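Local coordinates for protein thioesterase PA1618 (Pseudomonas aeruginosa, PDB 4QD8) that probably hydrolyses the thioester bond of acyl-coenzyme A substrates, as a hotdog-fold thioesterase of the PaaI family, at residues L3-Q17 / S65-T77. Residues are numbered along the deposited sequence; the frame is centred on the assembly and turned at random.
Sequences LWRQTPDLEQLNASQ and SLGSMASYLCVDT
Trp4 leans its six-membered ring on the C-terminal end of helix 56-72, where Ala70 and Leu73 meet it, a worked example of how an N-terminal arm is fastened to the central helix of a hotdog fold. Trp4 CZ3 points at Ala70 O, which sits at the ring edge, 3.6 Å away. Cys74 SG comes to 3.6 Å from Trp4 CE3, an oblique sulfur-aromatic contact, and Leu73 CB packs near the same carbon. The indole is itself clamped within the arm, Leu3 CB over one face and Pro8 CG over the opposite one, while NE1 donates to Asp33 O.

Leu73 reaches farther along the arm, CD1 against the Pro8 ring and CD2 3.6 Å from Gln6 CG. Leu73 O is gripped twice: Arg5 N donates in the carbonyl plane at 2.8 Å, and Gln6 N approaches 33° out of it. Arg5, extended from CG to NE with CG anti to the backbone N (chi1 -174°), stacks its guanidinium 15° from parallel on the Asp76 carboxylate. Arg5 NH2 and Asp76 OD1 are a long 3.7 Å apart, and as the oxygen lies well out of the guanidinium plane, no N-H points at it: a salt bridge of charges only. Asp76 OD1 is also hydrogen-bonded to Ser78 OG.

Leu13 CD2 rests 3.5 Å from Met69 SD; Met69 bends at chi2 and chi3, bringing CE beside Ser16 OG. A water bridges Ser65 OG, bonded also to His55 of the second subunit, and Gln17 OE1, whose amide NE2 donates to Ile27 O. Two backbone donors on Leu73 O thus pin the arm just past the helix end, while charge pairing and apolar contacts add grip without fixing direction.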
ATOM      1  N   LEU A   3       8.724 -19.934 -15.011  1.00 28.45           N
ATOM      2  CA  LEU A   3       7.955 -19.503 -13.855  1.00 28.50           C
ATOM      3  C   LEU A   3       6.750 -20.415 -13.733  1.00 22.61           C
ATOM      4  O   LEU A   3       6.280 -20.724 -12.637  1.00 22.28           O
ATOM      5  CB  LEU A   3       7.438 -18.086 -14.123  1.00 25.48           C
ATOM      6  CG  LEU A   3       7.468 -16.975 -13.086  1.00 28.99           C
ATOM      7  CD1 LEU A   3       6.731 -15.765 -13.643  1.00 24.37           C
ATOM      8  CD2 LEU A   3       6.853 -17.419 -11.803  1.00 31.84           C
ATOM      9  N   TRP A   4       6.238 -20.826 -14.886  1.00 23.29           N
ATOM     10  CA  TRP A   4       4.890 -21.367 -14.969  1.00 23.21           C
ATOM     11  C   TRP A   4       4.799 -22.843 -14.641  1.00 23.46           C
ATOM     12  O   TRP A   4       5.720 -23.608 -14.948  1.00 28.15           O
ATOM     13  CB  TRP A   4       4.337 -21.126 -16.378  1.00 24.16           C
ATOM     14  CG  TRP A   4       4.575 -19.733 -16.848  1.00 23.26           C
ATOM     15  CD1 TRP A   4       5.359 -19.333 -17.892  1.00 23.75           C
ATOM     16  CD2 TRP A   4       4.036 -18.546 -16.269  1.00 20.63           C
ATOM     17  NE1 TRP A   4       5.336 -17.963 -18.000  1.00 24.99           N
ATOM     18  CE2 TRP A   4       4.531 -17.456 -17.010  1.00 23.51           C
ATOM     19  CE3 TRP A   4       3.182 -18.298 -15.186  1.00 21.84           C
ATOM     20  CZ2 TRP A   4       4.188 -16.134 -16.712  1.00 22.21           C
ATOM     21  CZ3 TRP A   4       2.850 -16.990 -14.882  1.00 21.48           C
ATOM     22  CH2 TRP A   4       3.347 -15.923 -15.650  1.00 23.68           C
ATOM     23  N   ARG A   5       3.687 -23.236 -14.022  1.00 19.84           N
ATOM     24  CA  ARG A   5       3.340 -24.645 -13.895  1.00 21.49           C
ATOM     25  C   ARG A   5       2.514 -25.037 -15.104  1.00 26.31           C
ATOM     26  O   ARG A   5       2.910 -25.901 -15.889  1.00 24.81           O
ATOM     27  CB  ARG A   5       2.542 -24.909 -12.626  1.00 21.57           C
ATOM     28  CG  ARG A   5       2.270 -26.379 -12.359  1.00 21.06           C
ATOM     29  CD  ARG A   5       1.575 -26.522 -11.044  1.00 22.15           C
ATOM     30  NE  ARG A   5       1.561 -27.888 -10.531  1.00 22.62           N
ATOM     31  CZ  ARG A   5       0.573 -28.753 -10.731  1.00 24.05           C
ATOM     32  NH1 ARG A   5      -0.480 -28.410 -11.466  1.00 23.91           N
ATOM     33  NH2 ARG A   5       0.637 -29.966 -10.200  1.00 22.15           N
ATOM     34  N   GLN A   6       1.357 -24.397 -15.251  1.00 24.48           N
ATOM     35  CA  GLN A   6       0.606 -24.504 -16.494  1.00 25.28           C
ATOM     36  C   GLN A   6       1.163 -23.548 -17.543  1.00 26.12           C
ATOM     37  O   GLN A   6       1.251 -22.338 -17.310  1.00 28.66           O
ATOM     38  CB  GLN A   6      -0.878 -24.232 -16.271  1.00 26.00           C
ATOM     39  CG  GLN A   6      -1.605 -23.957 -17.574  1.00 34.12           C
ATOM     40  CD  GLN A   6      -2.926 -24.684 -17.691  1.00 44.03           C
ATOM     41  OE1 GLN A   6      -3.011 -25.743 -18.326  1.00 49.73           O
ATOM     42  NE2 GLN A   6      -3.974 -24.117 -17.091  1.00 45.65           N
ATOM     43  N   THR A   7       1.543 -24.089 -18.696  1.00 28.12           N
ATOM     44  CA  THR A   7       2.023 -23.271 -19.805  1.00 26.23           C
ATOM     45  C   THR A   7       0.921 -22.307 -20.246  1.00 27.41           C
ATOM     46  O   THR A   7      -0.199 -22.728 -20.495  1.00 27.58           O
ATOM     47  CB  THR A   7       2.444 -24.144 -20.989  1.00 33.59           C
ATOM     48  OG1 THR A   7       3.592 -24.915 -20.620  1.00 35.27           O
ATOM     49  CG2 THR A   7       2.801 -23.291 -22.185  1.00 30.36           C
ATOM     50  N   PRO A   8       1.233 -21.003 -20.313  1.00 28.46           N
ATOM     51  CA  PRO A   8       0.161 -20.070 -20.680  1.00 28.29           C
ATOM     52  C   PRO A   8      -0.356 -20.344 -22.088  1.00 24.41           C
ATOM     53  O   PRO A   8       0.429 -20.561 -23.004  1.00 25.24           O
ATOM     54  CB  PRO A   8       0.850 -18.700 -20.635  1.00 27.34           C
ATOM     55  CG  PRO A   8       2.067 -18.902 -19.742  1.00 25.88           C
ATOM     56  CD  PRO A   8       2.507 -20.314 -20.037  1.00 28.18           C
ATOM     57  N   ASP A   9      -1.673 -20.350 -22.233  1.00 28.93           N
ATOM     58  CA  ASP A   9      -2.292 -20.423 -23.545  1.00 29.75           C
ATOM     59  C   ASP A   9      -3.254 -19.239 -23.656  1.00 23.36           C
ATOM     60  O   ASP A   9      -4.286 -19.202 -22.984  1.00 23.53           O
ATOM     61  CB  ASP A   9      -3.020 -21.749 -23.727  1.00 31.47           C
ATOM     62  CG  ASP A   9      -3.754 -21.824 -25.042  1.00 33.37           C
ATOM     63  OD1 ASP A   9      -4.910 -21.349 -25.098  1.00 33.07           O
ATOM     64  OD2 ASP A   9      -3.166 -22.329 -26.030  1.00 35.74           O
ATOM     65  N   LEU A  10      -2.880 -18.276 -24.489  1.00 21.46           N
ATOM     66  CA  LEU A  10      -3.549 -16.975 -24.529  1.00 25.03           C
ATOM     67  C   LEU A  10      -5.027 -17.095 -24.886  1.00 27.63           C
ATOM     68  O   LEU A  10      -5.859 -16.355 -24.364  1.00 21.28           O
ATOM     69  CB  LEU A  10      -2.813 -16.035 -25.486  1.00 22.69           C
ATOM     70  CG  LEU A  10      -1.352 -15.735 -25.141  1.00 24.05           C
ATOM     71  CD1 LEU A  10      -0.659 -14.928 -26.215  1.00 27.11           C
ATOM     72  CD2 LEU A  10      -1.233 -15.012 -23.815  1.00 26.19           C
ATOM     73  N   GLU A  11      -5.368 -18.051 -25.750  1.00 27.34           N
ATOM     74  CA  GLU A  11      -6.762 -18.231 -26.137  1.00 22.33           C
ATOM     75  C   GLU A  11      -7.626 -18.626 -24.948  1.00 23.52           C
ATOM     76  O   GLU A  11      -8.711 -18.081 -24.757  1.00 22.95           O
ATOM     77  CB  GLU A  11      -6.899 -19.293 -27.239  1.00 27.09           C
ATOM     78  CG  GLU A  11      -8.240 -19.235 -27.961  1.00 23.52           C
ATOM     79  CD  GLU A  11      -8.284 -18.105 -28.969  1.00 25.93           C
ATOM     80  OE1 GLU A  11      -9.391 -17.684 -29.368  1.00 24.00           O
ATOM     81  OE2 GLU A  11      -7.205 -17.637 -29.371  1.00 29.10           O
ATOM     82  N   GLN A  12      -7.134 -19.575 -24.154  1.00 23.89           N
ATOM     83  CA  GLN A  12      -7.854 -20.044 -22.979  1.00 26.27           C
ATOM     84  C   GLN A  12      -7.964 -18.927 -21.954  1.00 19.19           C
ATOM     85  O   GLN A  12      -9.020 -18.736 -21.334  1.00 22.26           O
ATOM     86  CB  GLN A  12      -7.124 -21.234 -22.343  1.00 27.69           C
ATOM     87  CG  GLN A  12      -7.126 -22.522 -23.148  1.00 34.83           C
ATOM     88  CD  GLN A  12      -6.217 -23.575 -22.530  1.00 41.06           C
ATOM     89  OE1 GLN A  12      -5.108 -23.271 -22.088  1.00 45.37           O
ATOM     90  NE2 GLN A  12      -6.689 -24.817 -22.486  1.00 45.77           N
ATOM     91  N   LEU A  13      -6.872 -18.195 -21.761  1.00 22.11           N
ATOM     92  CA  LEU A  13      -6.877 -17.094 -20.797  1.00 23.25           C
ATOM     93  C   LEU A  13      -7.951 -16.091 -21.197  1.00 19.20           C
ATOM     94  O   LEU A  13      -8.778 -15.677 -20.375  1.00 22.09           O
ATOM     95  CB  LEU A  13      -5.507 -16.411 -20.700  1.00 20.76           C
ATOM     96  CG  LEU A  13      -4.312 -17.296 -20.309  1.00 23.82           C
ATOM     97  CD1 LEU A  13      -3.064 -16.454 -20.146  1.00 26.35           C
ATOM     98  CD2 LEU A  13      -4.603 -18.053 -19.039  1.00 30.19           C
ATOM     99  N   ASN A  14      -7.954 -15.713 -22.470  1.00 21.81           N
ATOM    100  CA  ASN A  14      -8.966 -14.790 -22.965  1.00 19.19           C
ATOM    101  C   ASN A  14     -10.368 -15.367 -22.923  1.00 20.24           C
ATOM    102  O   ASN A  14     -11.296 -14.720 -22.450  1.00 20.08           O
ATOM    103  CB  ASN A  14      -8.619 -14.307 -24.372  1.00 18.60           C
ATOM    104  CG  ASN A  14      -7.473 -13.316 -24.367  1.00 21.09           C
ATOM    105  OD1 ASN A  14      -7.411 -12.442 -23.504  1.00 20.81           O
ATOM    106  ND2 ASN A  14      -6.550 -13.457 -25.307  1.00 21.08           N
ATOM    107  N   ALA A  15     -10.525 -16.592 -23.421  1.00 18.23           N
ATOM    108  CA  ALA A  15     -11.824 -17.247 -23.394  1.00 22.24           C
ATOM    109  C   ALA A  15     -12.390 -17.371 -21.972  1.00 19.87           C
ATOM    110  O   ALA A  15     -13.599 -17.284 -21.770  1.00 22.28           O
ATOM    111  CB  ALA A  15     -11.749 -18.624 -24.074  1.00 19.75           C
ATOM    112  N   SER A  16     -11.512 -17.560 -20.988  1.00 22.18           N
ATOM    113  CA  SER A  16     -11.968 -17.793 -19.615  1.00 25.56           C
ATOM    114  C   SER A  16     -12.627 -16.567 -18.993  1.00 23.49           C
ATOM    115  O   SER A  16     -13.319 -16.677 -17.980  1.00 25.66           O
ATOM    116  CB  SER A  16     -10.824 -18.307 -18.731  1.00 25.40           C
ATOM    117  OG  SER A  16      -9.843 -17.310 -18.511  1.00 29.43           O
ATOM    118  N   GLN A  17     -12.446 -15.401 -19.612  1.00 24.37           N
ATOM    119  CA  GLN A  17     -12.989 -14.159 -19.069  1.00 24.69           C
ATOM    120  C   GLN A  17     -14.444 -13.911 -19.418  1.00 26.95           C
ATOM    121  O   GLN A  17     -15.022 -12.910 -19.000  1.00 25.15           O
ATOM    122  CB  GLN A  17     -12.184 -12.963 -19.569  1.00 23.17           C
ATOM    123  CG  GLN A  17     -10.757 -12.949 -19.147  1.00 21.62           C
ATOM    124  CD  GLN A  17     -10.099 -11.653 -19.522  1.00 24.90           C
ATOM    125  OE1 GLN A  17      -9.662 -10.893 -18.654  1.00 25.09           O
ATOM    126  NE2 GLN A  17     -10.035 -11.374 -20.821  1.00 25.20           N
ATOM    127  N   SER A  65      -6.412  -8.629 -12.653  1.00 14.58           N
ATOM    128  CA  SER A  65      -6.740  -9.687 -13.614  1.00 15.68           C
ATOM    129  C   SER A  65      -5.474 -10.408 -14.033  1.00 15.91           C
ATOM    130  O   SER A  65      -5.432 -11.635 -14.076  1.00 16.44           O
ATOM    131  CB  SER A  65      -7.389  -9.115 -14.886  1.00 15.88           C
ATOM    132  OG  SER A  65      -8.793  -9.034 -14.757  1.00 14.75           O
ATOM    133  N   LEU A  66      -4.454  -9.625 -14.354  1.00 15.16           N
ATOM    134  CA  LEU A  66      -3.203 -10.140 -14.870  1.00 14.56           C
ATOM    135  C   LEU A  66      -2.485 -10.947 -13.803  1.00 16.03           C
ATOM    136  O   LEU A  66      -2.103 -12.084 -14.036  1.00 15.66           O
ATOM    137  CB  LEU A  66      -2.322  -8.984 -15.357  1.00 15.90           C
ATOM    138  CG  LEU A  66      -0.960  -9.375 -15.916  1.00 17.42           C
ATOM    139  CD1 LEU A  66      -1.127 -10.419 -17.019  1.00 17.64           C
ATOM    140  CD2 LEU A  66      -0.259  -8.145 -16.452  1.00 18.16           C
ATOM    141  N   GLY A  67      -2.320 -10.370 -12.617  1.00 17.09           N
ATOM    142  CA  GLY A  67      -1.636 -11.070 -11.543  1.00 15.78           C
ATOM    143  C   GLY A  67      -2.375 -12.293 -11.033  1.00 16.44           C
ATOM    144  O   GLY A  67      -1.737 -13.290 -10.669  1.00 19.75           O
ATOM    145  N   SER A  68      -3.703 -12.236 -10.987  1.00 17.36           N
ATOM    146  CA  SER A  68      -4.472 -13.391 -10.524  1.00 18.34           C
ATOM    147  C   SER A  68      -4.345 -14.547 -11.508  1.00 19.94           C
ATOM    148  O   SER A  68      -4.231 -15.711 -11.104  1.00 18.69           O
ATOM    149  CB  SER A  68      -5.940 -13.034 -10.318  1.00 18.94           C
ATOM    150  OG  SER A  68      -6.054 -12.039  -9.314  1.00 29.80           O
ATOM    151  N   MET A  69      -4.352 -14.226 -12.795  1.00 17.08           N
ATOM    152  CA  MET A  69      -4.195 -15.252 -13.822  1.00 19.47           C
ATOM    153  C   MET A  69      -2.789 -15.831 -13.753  1.00 18.61           C
ATOM    154  O   MET A  69      -2.595 -17.049 -13.863  1.00 20.32           O
ATOM    155  CB  MET A  69      -4.458 -14.683 -15.213  1.00 21.08           C
ATOM    156  CG  MET A  69      -4.516 -15.744 -16.294  1.00 30.26           C
ATOM    157  SD  MET A  69      -5.981 -16.770 -16.080  1.00 37.60           S
ATOM    158  CE  MET A  69      -7.260 -15.635 -16.620  1.00 30.54           C
ATOM    159  N   ALA A  70      -1.802 -14.965 -13.560  1.00 17.85           N
ATOM    160  CA  ALA A  70      -0.426 -15.428 -13.371  1.00 17.10           C
ATOM    161  C   ALA A  70      -0.313 -16.404 -12.185  1.00 19.31           C
ATOM    162  O   ALA A  70       0.358 -17.430 -12.294  1.00 19.63           O
ATOM    163  CB  ALA A  70       0.509 -14.259 -13.200  1.00 18.24           C
ATOM    164  N   SER A  71      -0.970 -16.098 -11.063  1.00 17.16           N
ATOM    165  CA  SER A  71      -0.978 -17.019  -9.915  1.00 16.59           C
ATOM    166  C   SER A  71      -1.626 -18.348 -10.247  1.00 21.84           C
ATOM    167  O   SER A  71      -1.124 -19.403  -9.862  1.00 18.57           O
ATOM    168  CB  SER A  71      -1.678 -16.398  -8.709  1.00 17.22           C
ATOM    169  OG  SER A  71      -0.763 -15.629  -7.970  1.00 18.64           O
ATOM    170  N   TYR A  72      -2.739 -18.300 -10.965  1.00 19.67           N
ATOM    171  CA  TYR A  72      -3.404 -19.529 -11.373  1.00 19.14           C
ATOM    172  C   TYR A  72      -2.530 -20.437 -12.221  1.00 20.16           C
ATOM    173  O   TYR A  72      -2.636 -21.663 -12.126  1.00 24.41           O
ATOM    174  CB  TYR A  72      -4.718 -19.212 -12.074  1.00 22.83           C
ATOM    175  CG  TYR A  72      -5.856 -19.284 -11.106  1.00 29.77           C
ATOM    176  CD1 TYR A  72      -6.386 -20.514 -10.730  1.00 32.48           C
ATOM    177  CD2 TYR A  72      -6.378 -18.131 -10.527  1.00 30.31           C
ATOM    178  CE1 TYR A  72      -7.428 -20.596  -9.822  1.00 36.13           C
ATOM    179  CE2 TYR A  72      -7.416 -18.201  -9.622  1.00 32.59           C
ATOM    180  CZ  TYR A  72      -7.938 -19.436  -9.275  1.00 35.28           C
ATOM    181  OH  TYR A  72      -8.976 -19.501  -8.379  1.00 38.57           O
ATOM    182  N   LEU A  73      -1.637 -19.841 -13.000  1.00 17.91           N
ATOM    183  CA  LEU A  73      -0.739 -20.595 -13.878  1.00 20.52           C
ATOM    184  C   LEU A  73       0.469 -21.124 -13.114  1.00 20.81           C
ATOM    185  O   LEU A  73       1.302 -21.834 -13.676  1.00 23.39           O
ATOM    186  CB  LEU A  73      -0.255 -19.708 -15.028  1.00 18.05           C
ATOM    187  CG  LEU A  73      -1.311 -19.245 -16.033  1.00 23.11           C
ATOM    188  CD1 LEU A  73      -0.777 -18.161 -16.923  1.00 23.37           C
ATOM    189  CD2 LEU A  73      -1.763 -20.442 -16.873  1.00 26.88           C
ATOM    190  N   CYS A  74       0.567 -20.765 -11.836  1.00 17.72           N
ATOM    191  CA  CYS A  74       1.717 -21.159 -11.023  1.00 20.57           C
ATOM    192  C   CYS A  74       1.380 -22.134  -9.900  1.00 23.48           C
ATOM    193  O   CYS A  74       2.281 -22.740  -9.321  1.00 27.55           O
ATOM    194  CB  CYS A  74       2.412 -19.932 -10.428  1.00 19.26           C
ATOM    195  SG  CYS A  74       3.277 -18.913 -11.628  1.00 20.16           S
ATOM    196  N   VAL A  75       0.104 -22.291  -9.578  1.00 21.91           N
ATOM    197  CA  VAL A  75      -0.260 -23.243  -8.528  1.00 22.43           C
ATOM    198  C   VAL A  75      -0.763 -24.565  -9.067  1.00 22.74           C
ATOM    199  O   VAL A  75      -1.096 -24.690 -10.244  1.00 23.80           O
ATOM    200  CB  VAL A  75      -1.339 -22.699  -7.567  1.00 22.66           C
ATOM    201  CG1 VAL A  75      -0.855 -21.444  -6.888  1.00 26.05           C
ATOM    202  CG2 VAL A  75      -2.648 -22.476  -8.303  1.00 21.31           C
ATOM    203  N   ASP A  76      -0.796 -25.552  -8.176  1.00 26.33           N
ATOM    204  CA  ASP A  76      -1.454 -26.817  -8.428  1.00 24.44           C
ATOM    205  C   ASP A  76      -2.953 -26.609  -8.261  1.00 26.41           C
ATOM    206  O   ASP A  76      -3.472 -26.598  -7.145  1.00 25.61           O
ATOM    207  CB  ASP A  76      -0.952 -27.856  -7.422  1.00 28.08           C
ATOM    208  CG  ASP A  76      -1.612 -29.216  -7.591  1.00 30.37           C
ATOM    209  OD1 ASP A  76      -2.544 -29.360  -8.414  1.00 35.28           O
ATOM    210  OD2 ASP A  76      -1.197 -30.148  -6.870  1.00 35.91           O
ATOM    211  N   THR A  77      -3.639 -26.463  -9.388  1.00 26.59           N
ATOM    212  CA  THR A  77      -5.047 -26.112  -9.413  1.00 26.36           C
ATOM    213  C   THR A  77      -5.973 -27.250  -8.997  1.00 29.89           C
ATOM    214  O   THR A  77      -7.173 -27.042  -8.846  1.00 30.56           O
ATOM    215  CB  THR A  77      -5.443 -25.620 -10.805  1.00 28.31           C
ATOM    216  OG1 THR A  77      -4.865 -26.491 -11.788  1.00 37.12           O
ATOM    217  CG2 THR A  77      -4.904 -24.217 -11.029  1.00 28.31           C
TER
HETATM  218  O   HOH W   1      -9.823 -11.132 -16.147  1.00 22.29           O